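Side-chain contacts in probable ribosomal RNA small subunit methyltransferase (Thermus thermophilus, PDB 3DMH), which transfers a methyl group from S-adenosylmethionine to the N2 atom of a guanosine in the 16S RNA of the small ribosomal subunit: residues A[51-56]-A[108-113]; A[93-98]-A[118-123]; A[114-119]-A[202-207]; A[184-189]-A[271-276]. All blocks are in the same frame, centred on the assembly; numbering follows the deposited sequence.

Interaction 1. Residues A[51-56]-A[108-113]; sequences DLNPGV and ALPAGR. With SO4 (sulfate ion), chain C.
N53 reaches across to A108 and R113 with its CG anti to the backbone N (chi1 -178°), and nearly all of the contact runs along this one side chain. Its CB passes 3.5 Å from A108 O, and CG lies between that carbonyl and the R113 guanidinium. The amide then divides its two ends. ND2 donates to A108 O over 2.8 Å in an almost straight bond (173°); the acceptor lies in the plane of the amide, whereas the donor stands above the plane of the A108 carbonyl. Beside this bond, P110 CB packs against ND2. N53 OD1 takes a hydrogen bond from R113 NH2 at 3.1 Å. A water that accepts from R113 NH1 donates a second to OD1. The amide and guanidinium planes are turned 69° apart, yet OD1 remains close to the guanidinium plane. R113, bent at its third torsion, meets a sulfate side-on: NE donates to sulfate O2 at 2.9 Å and NH2 to sulfate O1 at 3.0 Å, while G112 N binds sulfate O3. Behind N53, D51 OD1 accepts a hydrogen bond from N53 N in an Asx turn, and a water links D51 OD1 to A108 N. The amide is thus engaged at both ends, fixing its rotation, and R113 NH2 is shared between a neutral oxygen and a sulfate ion, probably from the crystallisation liquor, whose charge would offset that of the arginine.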
# COMPACT_ATOMS: atom_id res chain seq x y z
N ASP A 51 -17.10 -1.23 -5.25
CA ASP A 51 -15.85 -1.96 -5.52
C ASP A 51 -14.92 -1.76 -4.33
O ASP A 51 -14.55 -0.63 -4.02
CB ASP A 51 -15.20 -1.40 -6.79
CG ASP A 51 -14.03 -2.22 -7.27
OD1 ASP A 51 -13.36 -2.90 -6.47
OD2 ASP A 51 -13.73 -2.11 -8.48
N LEU A 52 -14.56 -2.86 -3.66
CA LEU A 52 -13.75 -2.79 -2.43
C LEU A 52 -12.24 -2.88 -2.65
O LEU A 52 -11.48 -2.81 -1.68
CB LEU A 52 -14.19 -3.89 -1.44
CG LEU A 52 -15.56 -3.66 -0.82
CD1 LEU A 52 -15.91 -4.87 0.06
CD2 LEU A 52 -15.57 -2.38 0.01
N ASN A 53 -11.80 -3.07 -3.89
CA ASN A 53 -10.36 -3.16 -4.18
C ASN A 53 -10.14 -2.79 -5.63
O ASN A 53 -9.75 -3.64 -6.44
CB ASN A 53 -9.83 -4.57 -3.88
CG ASN A 53 -8.32 -4.69 -4.12
OD1 ASN A 53 -7.58 -3.69 -4.07
ND2 ASN A 53 -7.86 -5.90 -4.40
N PRO A 54 -10.46 -1.53 -5.98
CA PRO A 54 -10.54 -1.23 -7.43
C PRO A 54 -9.22 -1.12 -8.17
O PRO A 54 -9.20 -1.40 -9.37
CB PRO A 54 -11.24 0.13 -7.47
CG PRO A 54 -10.91 0.76 -6.14
CD PRO A 54 -10.86 -0.39 -5.14
N GLY A 55 -8.15 -0.73 -7.50
CA GLY A 55 -6.92 -0.37 -8.25
C GLY A 55 -7.28 0.73 -9.24
O GLY A 55 -7.98 1.67 -8.91
N VAL A 56 -6.79 0.59 -10.48
CA VAL A 56 -7.09 1.59 -11.52
C VAL A 56 -8.54 1.51 -12.03
O VAL A 56 -8.98 2.35 -12.84
CB VAL A 56 -6.07 1.55 -12.71
CG1 VAL A 56 -4.65 1.85 -12.20
CG2 VAL A 56 -6.14 0.21 -13.38
N ALA A 108 -11.92 -8.00 -6.02
CA ALA A 108 -10.70 -8.73 -6.35
C ALA A 108 -9.99 -9.01 -5.02
O ALA A 108 -9.66 -8.08 -4.28
CB ALA A 108 -9.82 -7.88 -7.29
N LEU A 109 -9.79 -10.28 -4.70
CA LEU A 109 -9.18 -10.64 -3.42
C LEU A 109 -7.80 -10.02 -3.24
O LEU A 109 -6.91 -10.25 -4.07
CB LEU A 109 -9.05 -12.16 -3.33
CG LEU A 109 -10.40 -12.81 -3.05
CD1 LEU A 109 -10.38 -14.29 -3.50
CD2 LEU A 109 -10.73 -12.69 -1.59
N PRO A 110 -7.64 -9.22 -2.17
CA PRO A 110 -6.34 -8.59 -1.90
C PRO A 110 -5.39 -9.58 -1.20
O PRO A 110 -4.92 -9.31 -0.09
CB PRO A 110 -6.71 -7.41 -0.99
CG PRO A 110 -7.92 -7.90 -0.23
CD PRO A 110 -8.67 -8.81 -1.19
N ALA A 111 -5.12 -10.70 -1.87
CA ALA A 111 -4.43 -11.83 -1.23
C ALA A 111 -3.03 -11.46 -0.75
O ALA A 111 -2.54 -12.00 0.25
CB ALA A 111 -4.38 -13.01 -2.18
N GLY A 112 -2.39 -10.55 -1.48
CA GLY A 112 -1.02 -10.14 -1.15
C GLY A 112 -0.90 -9.42 0.18
O GLY A 112 0.19 -9.37 0.76
N ARG A 113 -2.01 -8.88 0.66
CA ARG A 113 -2.06 -8.24 1.97
C ARG A 113 -2.38 -9.20 3.14
O ARG A 113 -2.41 -8.78 4.30
CB ARG A 113 -3.01 -7.04 1.93
CG ARG A 113 -2.33 -5.81 1.29
CD ARG A 113 -3.34 -4.74 0.97
NE ARG A 113 -3.94 -4.93 -0.35
CZ ARG A 113 -4.76 -4.07 -0.95
NH1 ARG A 113 -5.10 -2.93 -0.37
NH2 ARG A 113 -5.23 -4.34 -2.15
S SO4 C . -3.06 -7.26 -3.38
O1 SO4 C . -4.27 -6.57 -3.87
O2 SO4 C . -2.87 -7.06 -1.95
O3 SO4 C . -3.22 -8.71 -3.61
O4 SO4 C . -1.92 -6.77 -4.13
O HOH W 1 -12.03 -5.29 -6.89
O HOH W 2 -6.98 -1.59 -2.14

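Interaction 2. Residues A[93-98]-A[118-123]; sequences LPWEAA and VQASLV
The W95 indole meets A120 at an oblique angle, the methyl CB coming to 3.5 Å from CE3 and lying next to CZ3, so that the benzo half of the ring system makes the contact. One face of the indole is covered from within its own segment: L93 CB and P94 CD both sit above it, displaced toward the rim. The Y117 ring, one turn before S121 on the same helix, also meets the indole, with the two planes steeply inclined at about 70°, and L182 and L185 add further side-chain contacts to W95. The indole reaches this position because W95 CG lies between the backbone N and the carbonyl carbon (chi1 53°), the crowded position, which folds the ring back over the preceding two residues.

The P94 ring, puckered rather than flat, approaches S121 with CB and CG; P94 CG is 3.5 Å from S121 OG. This is a touch of carbon on oxygen, since S121 OG is engaged along its own helix in a hydrogen bond with Y117 O. The 3-10 turn that carries P94 and W95 is held by E96 N bonding to L93 O, and E96 OE1 reaches back to accept L93 N at 2.9 Å, met from above the carboxylate plane.

No hydrogen bond crosses between 93-98 and 118-123. What joins the loop to helix 115-128 is close fit alone: a proline ring against S121 and an indole set obliquely against A120, two small residues whose shortness lets the turn approach the helix backbone, with the serine hydroxyl satisfied locally.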
# COMPACT_ATOMS: atom_id res chain seq x y z
N LEU A 93 -10.77 2.51 3.73
CA LEU A 93 -10.57 1.11 3.98
C LEU A 93 -11.82 0.33 3.58
O LEU A 93 -12.94 0.86 3.63
CB LEU A 93 -10.34 0.90 5.47
CG LEU A 93 -9.20 1.74 6.06
CD1 LEU A 93 -9.30 1.73 7.58
CD2 LEU A 93 -7.85 1.20 5.61
N PRO A 94 -11.65 -0.95 3.20
CA PRO A 94 -12.80 -1.73 2.75
C PRO A 94 -13.89 -1.78 3.81
O PRO A 94 -15.08 -1.68 3.48
CB PRO A 94 -12.21 -3.13 2.50
CG PRO A 94 -10.76 -2.91 2.27
CD PRO A 94 -10.37 -1.69 3.06
N TRP A 95 -13.47 -1.91 5.07
CA TRP A 95 -14.42 -2.00 6.18
C TRP A 95 -15.03 -0.66 6.63
O TRP A 95 -15.78 -0.61 7.62
CB TRP A 95 -13.81 -2.74 7.37
CG TRP A 95 -12.50 -2.18 7.80
CD1 TRP A 95 -12.30 -1.17 8.69
CD2 TRP A 95 -11.19 -2.60 7.36
NE1 TRP A 95 -10.95 -0.94 8.86
CE2 TRP A 95 -10.25 -1.79 8.04
CE3 TRP A 95 -10.73 -3.57 6.46
CZ2 TRP A 95 -8.86 -1.94 7.86
CZ3 TRP A 95 -9.34 -3.72 6.28
CH2 TRP A 95 -8.43 -2.90 6.97
N GLU A 96 -14.73 0.40 5.89
CA GLU A 96 -15.41 1.67 6.09
C GLU A 96 -16.68 1.75 5.24
O GLU A 96 -17.39 2.75 5.29
CB GLU A 96 -14.48 2.86 5.84
CG GLU A 96 -13.43 3.00 6.96
CD GLU A 96 -12.43 4.12 6.72
OE1 GLU A 96 -12.10 4.37 5.54
OE2 GLU A 96 -11.99 4.73 7.73
N ALA A 97 -16.98 0.68 4.50
CA ALA A 97 -18.18 0.64 3.65
C ALA A 97 -19.46 0.81 4.46
O ALA A 97 -19.57 0.27 5.55
CB ALA A 97 -18.23 -0.66 2.85
N ALA A 98 -20.39 1.58 3.91
CA ALA A 98 -21.72 1.75 4.48
C ALA A 98 -22.48 0.42 4.54
O ALA A 98 -22.55 -0.32 3.56
CB ALA A 98 -22.50 2.77 3.66
N VAL A 118 -7.83 -9.82 4.00
CA VAL A 118 -8.83 -10.44 3.13
C VAL A 118 -10.10 -10.69 3.94
O VAL A 118 -11.21 -10.40 3.47
CB VAL A 118 -8.33 -11.75 2.45
CG1 VAL A 118 -9.46 -12.42 1.67
CG2 VAL A 118 -7.13 -11.49 1.55
N GLN A 119 -9.96 -11.21 5.16
CA GLN A 119 -11.14 -11.54 5.96
C GLN A 119 -11.97 -10.30 6.28
O GLN A 119 -13.20 -10.33 6.20
CB GLN A 119 -10.74 -12.25 7.26
CG GLN A 119 -11.94 -12.70 8.09
CD GLN A 119 -12.72 -13.83 7.44
OE1 GLN A 119 -12.19 -14.56 6.59
NE2 GLN A 119 -13.99 -13.99 7.83
N ALA A 120 -11.27 -9.22 6.63
CA ALA A 120 -11.92 -7.95 6.93
C ALA A 120 -12.66 -7.46 5.69
O ALA A 120 -13.76 -6.91 5.79
CB ALA A 120 -10.89 -6.92 7.37
N SER A 121 -12.04 -7.65 4.53
CA SER A 121 -12.65 -7.28 3.24
C SER A 121 -13.89 -8.10 2.91
O SER A 121 -14.90 -7.56 2.43
CB SER A 121 -11.64 -7.38 2.09
OG SER A 121 -10.60 -6.41 2.27
N LEU A 122 -13.82 -9.40 3.20
CA LEU A 122 -14.97 -10.30 3.00
C LEU A 122 -16.14 -9.90 3.89
O LEU A 122 -17.28 -9.84 3.42
CB LEU A 122 -14.57 -11.76 3.27
CG LEU A 122 -13.66 -12.39 2.21
CD1 LEU A 122 -13.18 -13.78 2.66
CD2 LEU A 122 -14.36 -12.46 0.85
N VAL A 123 -15.86 -9.63 5.17
CA VAL A 123 -16.93 -9.20 6.08
C VAL A 123 -17.49 -7.83 5.68
O VAL A 123 -18.70 -7.62 5.72
CB VAL A 123 -16.47 -9.20 7.54
CG1 VAL A 123 -17.62 -8.79 8.45
CG2 VAL A 123 -15.96 -10.58 7.93

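Interaction 3. Residues A[114-119]-A[202-207]; sequences GTAYVQ and HLPGVF. With SAM (S-adenosylmethionine), chain D.
P204 and Y117 face each other with their CB atoms 4.0 Å apart, and the proline ring leans on the first turn of helix 115-128, its CB also lying 3.6 Å from Y117 N and 3.9 Å from A116 CB. With CG anti to the backbone N (chi1 -166°), the Y117 ring runs past the proline and presents its edge to the P204 carbonyl: CD1 stands 3.3 Å from P204 O, near the ring plane. G205 passes the same ring obliquely. It occupies the third position of a type II turn from L203 to V206, where a side chain would collide with Y117 CD1.

Beyond the turn, F207 lays one face against S-adenosylmethionine. The transferable methyl, SAM CE, sits 3.4 Å above the ring plane over its centre, and SAM SD is 3.4 Å from F207 CD2. A serine here would remove this aromatic floor, probably leaving the sulfonium and its methyl less firmly positioned.

The loop thus ties the tyrosine-bearing helix to the cofactor pocket of a Rossmann-like methyltransferase domain, in which E262, S216, V289 and D288 hold other parts of the same ligand.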
# COMPACT_ATOMS: atom_id res chain seq x y z
N GLY A 114 -2.58 -10.48 2.85
CA GLY A 114 -2.71 -11.51 3.90
C GLY A 114 -4.11 -11.83 4.38
O GLY A 114 -5.08 -11.13 4.07
N THR A 115 -4.22 -12.91 5.17
CA THR A 115 -5.50 -13.45 5.60
C THR A 115 -6.40 -12.47 6.35
O THR A 115 -7.60 -12.40 6.07
CB THR A 115 -5.29 -14.71 6.47
OG1 THR A 115 -4.61 -15.69 5.69
CG2 THR A 115 -6.62 -15.27 6.97
N ALA A 116 -5.83 -11.73 7.30
CA ALA A 116 -6.60 -10.80 8.12
C ALA A 116 -7.23 -9.71 7.25
O ALA A 116 -8.41 -9.38 7.41
CB ALA A 116 -5.72 -10.17 9.19
N TYR A 117 -6.44 -9.17 6.34
CA TYR A 117 -6.93 -8.11 5.46
C TYR A 117 -8.03 -8.62 4.53
O TYR A 117 -9.05 -7.94 4.32
CB TYR A 117 -5.79 -7.52 4.64
CG TYR A 117 -6.18 -6.22 3.98
CD1 TYR A 117 -6.04 -5.01 4.65
CD2 TYR A 117 -6.72 -6.21 2.69
CE1 TYR A 117 -6.41 -3.82 4.08
CE2 TYR A 117 -7.09 -5.01 2.10
CZ TYR A 117 -6.92 -3.82 2.79
OH TYR A 117 -7.30 -2.63 2.22
N VAL A 118 -7.83 -9.82 4.00
CA VAL A 118 -8.83 -10.44 3.13
C VAL A 118 -10.10 -10.69 3.94
O VAL A 118 -11.21 -10.40 3.47
CB VAL A 118 -8.33 -11.75 2.45
CG1 VAL A 118 -9.46 -12.42 1.67
CG2 VAL A 118 -7.13 -11.49 1.55
N GLN A 119 -9.96 -11.21 5.16
CA GLN A 119 -11.14 -11.54 5.96
C GLN A 119 -11.97 -10.30 6.28
O GLN A 119 -13.20 -10.33 6.20
CB GLN A 119 -10.74 -12.25 7.26
CG GLN A 119 -11.94 -12.70 8.09
CD GLN A 119 -12.72 -13.83 7.44
OE1 GLN A 119 -12.19 -14.56 6.59
NE2 GLN A 119 -13.99 -13.99 7.83
N HIS A 202 -0.97 -1.39 14.52
CA HIS A 202 -1.29 -1.47 13.10
C HIS A 202 -2.55 -2.24 12.77
O HIS A 202 -3.02 -3.11 13.53
CB HIS A 202 -0.09 -2.02 12.31
CG HIS A 202 0.30 -3.41 12.70
ND1 HIS A 202 -0.44 -4.52 12.33
CD2 HIS A 202 1.34 -3.87 13.42
CE1 HIS A 202 0.14 -5.60 12.81
NE2 HIS A 202 1.22 -5.24 13.48
N LEU A 203 -3.11 -1.86 11.62
CA LEU A 203 -4.24 -2.54 11.02
C LEU A 203 -3.74 -3.71 10.16
O LEU A 203 -2.52 -3.89 9.99
CB LEU A 203 -5.04 -1.54 10.16
CG LEU A 203 -5.78 -0.45 10.94
CD1 LEU A 203 -6.15 0.68 9.97
CD2 LEU A 203 -7.03 -0.99 11.58
N PRO A 204 -4.68 -4.53 9.63
CA PRO A 204 -4.23 -5.64 8.80
C PRO A 204 -3.57 -5.19 7.50
O PRO A 204 -3.89 -4.11 6.97
CB PRO A 204 -5.53 -6.39 8.46
CG PRO A 204 -6.53 -5.96 9.49
CD PRO A 204 -6.15 -4.54 9.83
N GLY A 205 -2.65 -6.01 7.02
CA GLY A 205 -2.11 -5.88 5.66
C GLY A 205 -0.82 -5.10 5.56
O GLY A 205 -0.19 -5.03 4.48
N VAL A 206 -0.42 -4.47 6.66
CA VAL A 206 0.81 -3.66 6.67
C VAL A 206 2.04 -4.53 6.46
O VAL A 206 2.02 -5.76 6.74
CB VAL A 206 0.96 -2.86 7.99
CG1 VAL A 206 -0.25 -1.96 8.20
CG2 VAL A 206 1.16 -3.81 9.18
N PHE A 207 3.10 -3.90 5.96
CA PHE A 207 4.38 -4.62 5.87
C PHE A 207 4.88 -4.95 7.27
O PHE A 207 4.87 -4.10 8.17
CB PHE A 207 5.42 -3.75 5.15
CG PHE A 207 6.79 -4.36 5.15
CD1 PHE A 207 7.08 -5.40 4.29
CD2 PHE A 207 7.79 -3.88 6.00
CE1 PHE A 207 8.36 -5.98 4.27
CE2 PHE A 207 9.08 -4.44 5.99
CZ PHE A 207 9.35 -5.50 5.12
N SAM D . 9.39 1.87 6.64
CA SAM D . 8.58 0.69 7.09
C SAM D . 9.48 -0.27 7.83
O SAM D . 10.70 -0.07 7.73
OXT SAM D . 8.99 -1.21 8.47
CB SAM D . 7.95 -0.04 5.91
CG SAM D . 8.93 -0.59 4.87
SD SAM D . 8.07 -1.55 3.58
CE SAM D . 9.41 -2.60 2.95
C5' SAM D . 7.86 -0.41 2.18
C4' SAM D . 6.72 0.57 2.40
O4' SAM D . 6.63 1.30 1.18
C3' SAM D . 5.35 -0.08 2.66
O3' SAM D . 4.76 0.41 3.86
C2' SAM D . 4.54 0.28 1.41
O2' SAM D . 3.15 0.40 1.60
C1' SAM D . 5.25 1.58 1.02
N9 SAM D . 4.96 1.96 -0.35
C8 SAM D . 4.71 1.15 -1.45
N7 SAM D . 4.51 1.93 -2.54
C5 SAM D . 4.62 3.24 -2.13
C6 SAM D . 4.48 4.47 -2.79
N6 SAM D . 4.16 4.53 -4.09
N1 SAM D . 4.67 5.62 -2.05
C2 SAM D . 4.97 5.58 -0.71
N3 SAM D . 5.06 4.37 -0.02
C4 SAM D . 4.90 3.24 -0.75

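Interaction 4. Residues A[184-189]-A[271-276]; sequences SLWRAF and LQKGLE
W186 and K273 carry the contact, the lysine crossing one face of the indole obliquely. The charged part is a cation-pi interaction: K273 NZ stands over the five-membered ring, 3.7 Å from the centroid of that ring of W186 and 21° off its normal. The apolar part is a CH-pi contact one ring further on, where K273 CD lies 3.4 Å from the centroid of the W186 six-membered ring, only 13° off the normal. K273 CB adds a touch at the far rim, 3.7 Å from W186 CH2. Both rings can be used at once because the lysine is fully extended, beginning with CG anti to the backbone N (chi1 -176°). Replacing the tryptophan by an alanine would remove the whole aromatic surface, and the lysine chain is likely to be left without support and its ammonium without a pi partner.

No hydrogen bond crosses the contact. Within 184-189, R187 NH1 donates to W186 O at 2.9 Å, with the acceptor in the guanidinium plane but the donor above the carbonyl plane; a weak bond to S184 O accompanies it. This folds the arginine back on the backbone that presents the indole.

The contact lies at the surface, where W186 also packs on L203. K273 touches H201 as well, and so joins helix 265-277 both to the residue just ahead of strand 187-193 and to the end of strand 196-202.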
# COMPACT_ATOMS: atom_id res chain seq x y z
N SER A 184 -12.03 -7.97 15.00
CA SER A 184 -11.11 -7.04 15.62
C SER A 184 -9.99 -6.78 14.64
O SER A 184 -9.45 -7.72 14.04
CB SER A 184 -10.54 -7.66 16.91
OG SER A 184 -9.93 -6.66 17.70
N LEU A 185 -9.64 -5.51 14.45
CA LEU A 185 -8.73 -5.14 13.37
C LEU A 185 -7.36 -4.68 13.83
O LEU A 185 -6.37 -4.85 13.12
CB LEU A 185 -9.36 -4.04 12.53
CG LEU A 185 -10.66 -4.41 11.82
CD1 LEU A 185 -11.41 -3.15 11.44
CD2 LEU A 185 -10.39 -5.29 10.61
N TRP A 186 -7.30 -4.08 15.01
CA TRP A 186 -6.06 -3.52 15.48
C TRP A 186 -5.22 -4.52 16.24
O TRP A 186 -5.74 -5.28 17.07
CB TRP A 186 -6.32 -2.30 16.35
CG TRP A 186 -6.68 -1.08 15.58
CD1 TRP A 186 -7.94 -0.60 15.33
CD2 TRP A 186 -5.77 -0.14 14.97
NE1 TRP A 186 -7.87 0.56 14.60
CE2 TRP A 186 -6.56 0.87 14.37
CE3 TRP A 186 -4.37 -0.07 14.87
CZ2 TRP A 186 -5.99 1.94 13.68
CZ3 TRP A 186 -3.81 1.00 14.18
CH2 TRP A 186 -4.62 1.99 13.60
N ARG A 187 -3.93 -4.52 15.95
CA ARG A 187 -2.94 -5.27 16.71
C ARG A 187 -1.87 -4.33 17.24
O ARG A 187 -1.63 -3.26 16.67
CB ARG A 187 -2.31 -6.38 15.86
CG ARG A 187 -3.30 -7.46 15.35
CD ARG A 187 -4.04 -8.17 16.48
NE ARG A 187 -5.01 -9.14 15.96
CZ ARG A 187 -6.32 -8.95 15.87
NH1 ARG A 187 -6.88 -7.81 16.29
NH2 ARG A 187 -7.10 -9.91 15.39
N ALA A 188 -1.24 -4.71 18.34
CA ALA A 188 -0.13 -3.94 18.89
C ALA A 188 0.96 -4.91 19.30
O ALA A 188 0.69 -6.06 19.65
CB ALA A 188 -0.59 -3.12 20.09
N PHE A 189 2.21 -4.44 19.25
CA PHE A 189 3.33 -5.20 19.78
C PHE A 189 4.41 -4.23 20.25
O PHE A 189 4.51 -3.11 19.77
CB PHE A 189 3.86 -6.18 18.74
CG PHE A 189 4.61 -5.52 17.60
CD1 PHE A 189 5.98 -5.35 17.69
CD2 PHE A 189 3.93 -5.06 16.47
CE1 PHE A 189 6.69 -4.74 16.67
CE2 PHE A 189 4.64 -4.47 15.43
CZ PHE A 189 6.01 -4.29 15.53
N LEU A 271 0.58 4.23 11.42
CA LEU A 271 1.59 5.17 11.88
C LEU A 271 0.99 6.24 12.81
O LEU A 271 1.58 6.57 13.83
CB LEU A 271 2.26 5.84 10.68
CG LEU A 271 3.26 6.97 10.97
CD1 LEU A 271 4.40 6.48 11.89
CD2 LEU A 271 3.82 7.52 9.66
N GLN A 272 -0.17 6.78 12.44
CA GLN A 272 -0.80 7.83 13.26
C GLN A 272 -1.11 7.31 14.66
O GLN A 272 -0.87 8.02 15.66
CB GLN A 272 -2.05 8.37 12.56
CG GLN A 272 -1.68 9.26 11.37
CD GLN A 272 -2.87 9.67 10.51
OE1 GLN A 272 -3.94 9.07 10.56
NE2 GLN A 272 -2.67 10.69 9.69
N LYS A 273 -1.64 6.09 14.75
CA LYS A 273 -1.97 5.52 16.07
C LYS A 273 -0.70 5.25 16.87
O LYS A 273 -0.67 5.52 18.08
CB LYS A 273 -2.81 4.24 15.94
CG LYS A 273 -3.27 3.65 17.30
CD LYS A 273 -4.35 2.60 17.12
CE LYS A 273 -4.72 1.95 18.46
NZ LYS A 273 -5.85 0.99 18.30
N GLY A 274 0.34 4.75 16.20
CA GLY A 274 1.61 4.51 16.89
C GLY A 274 2.25 5.78 17.43
O GLY A 274 2.72 5.81 18.57
N LEU A 275 2.27 6.84 16.63
CA LEU A 275 2.81 8.14 17.10
C LEU A 275 2.07 8.64 18.34
O LEU A 275 2.70 9.08 19.33
CB LEU A 275 2.72 9.21 15.99
CG LEU A 275 3.67 9.00 14.80
CD1 LEU A 275 3.22 9.82 13.60
CD2 LEU A 275 5.14 9.28 15.20
N GLU A 276 0.74 8.53 18.31
CA GLU A 276 -0.10 8.95 19.44
C GLU A 276 0.19 8.13 20.68
O GLU A 276 0.31 8.68 21.79
CB GLU A 276 -1.57 8.78 19.08
CG GLU A 276 -2.08 9.76 18.05
CD GLU A 276 -3.39 9.31 17.40
OE1 GLU A 276 -4.11 8.47 18.01
OE2 GLU A 276 -3.71 9.80 16.29

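How the interactions relate
Interactions 1, 2 and 3 touch one another, their centres 11 to 12 Å apart, around helix 115-128: 108-113 leads into it, and both 118-123 and 114-119 lie on it. Interactions 1 and 2 lie in the loops and helix flanking the first of two seven-stranded sheets that share the strand order 3-2-1-4-5-7-6. Interaction 3 crosses from that half to the loop after hairpin 187-202. Interaction 4, its centre about 13 Å from that of interaction 3, sets the residue just ahead of the hairpin against helix 265-277 of the second half; it touches interactions 2 and 3 but not 1. Along the chain interactions 1 and 2 interlace, as do 3 and 4. The series therefore runs from the first half, across the connecting hairpin, to the half that binds the cofactor.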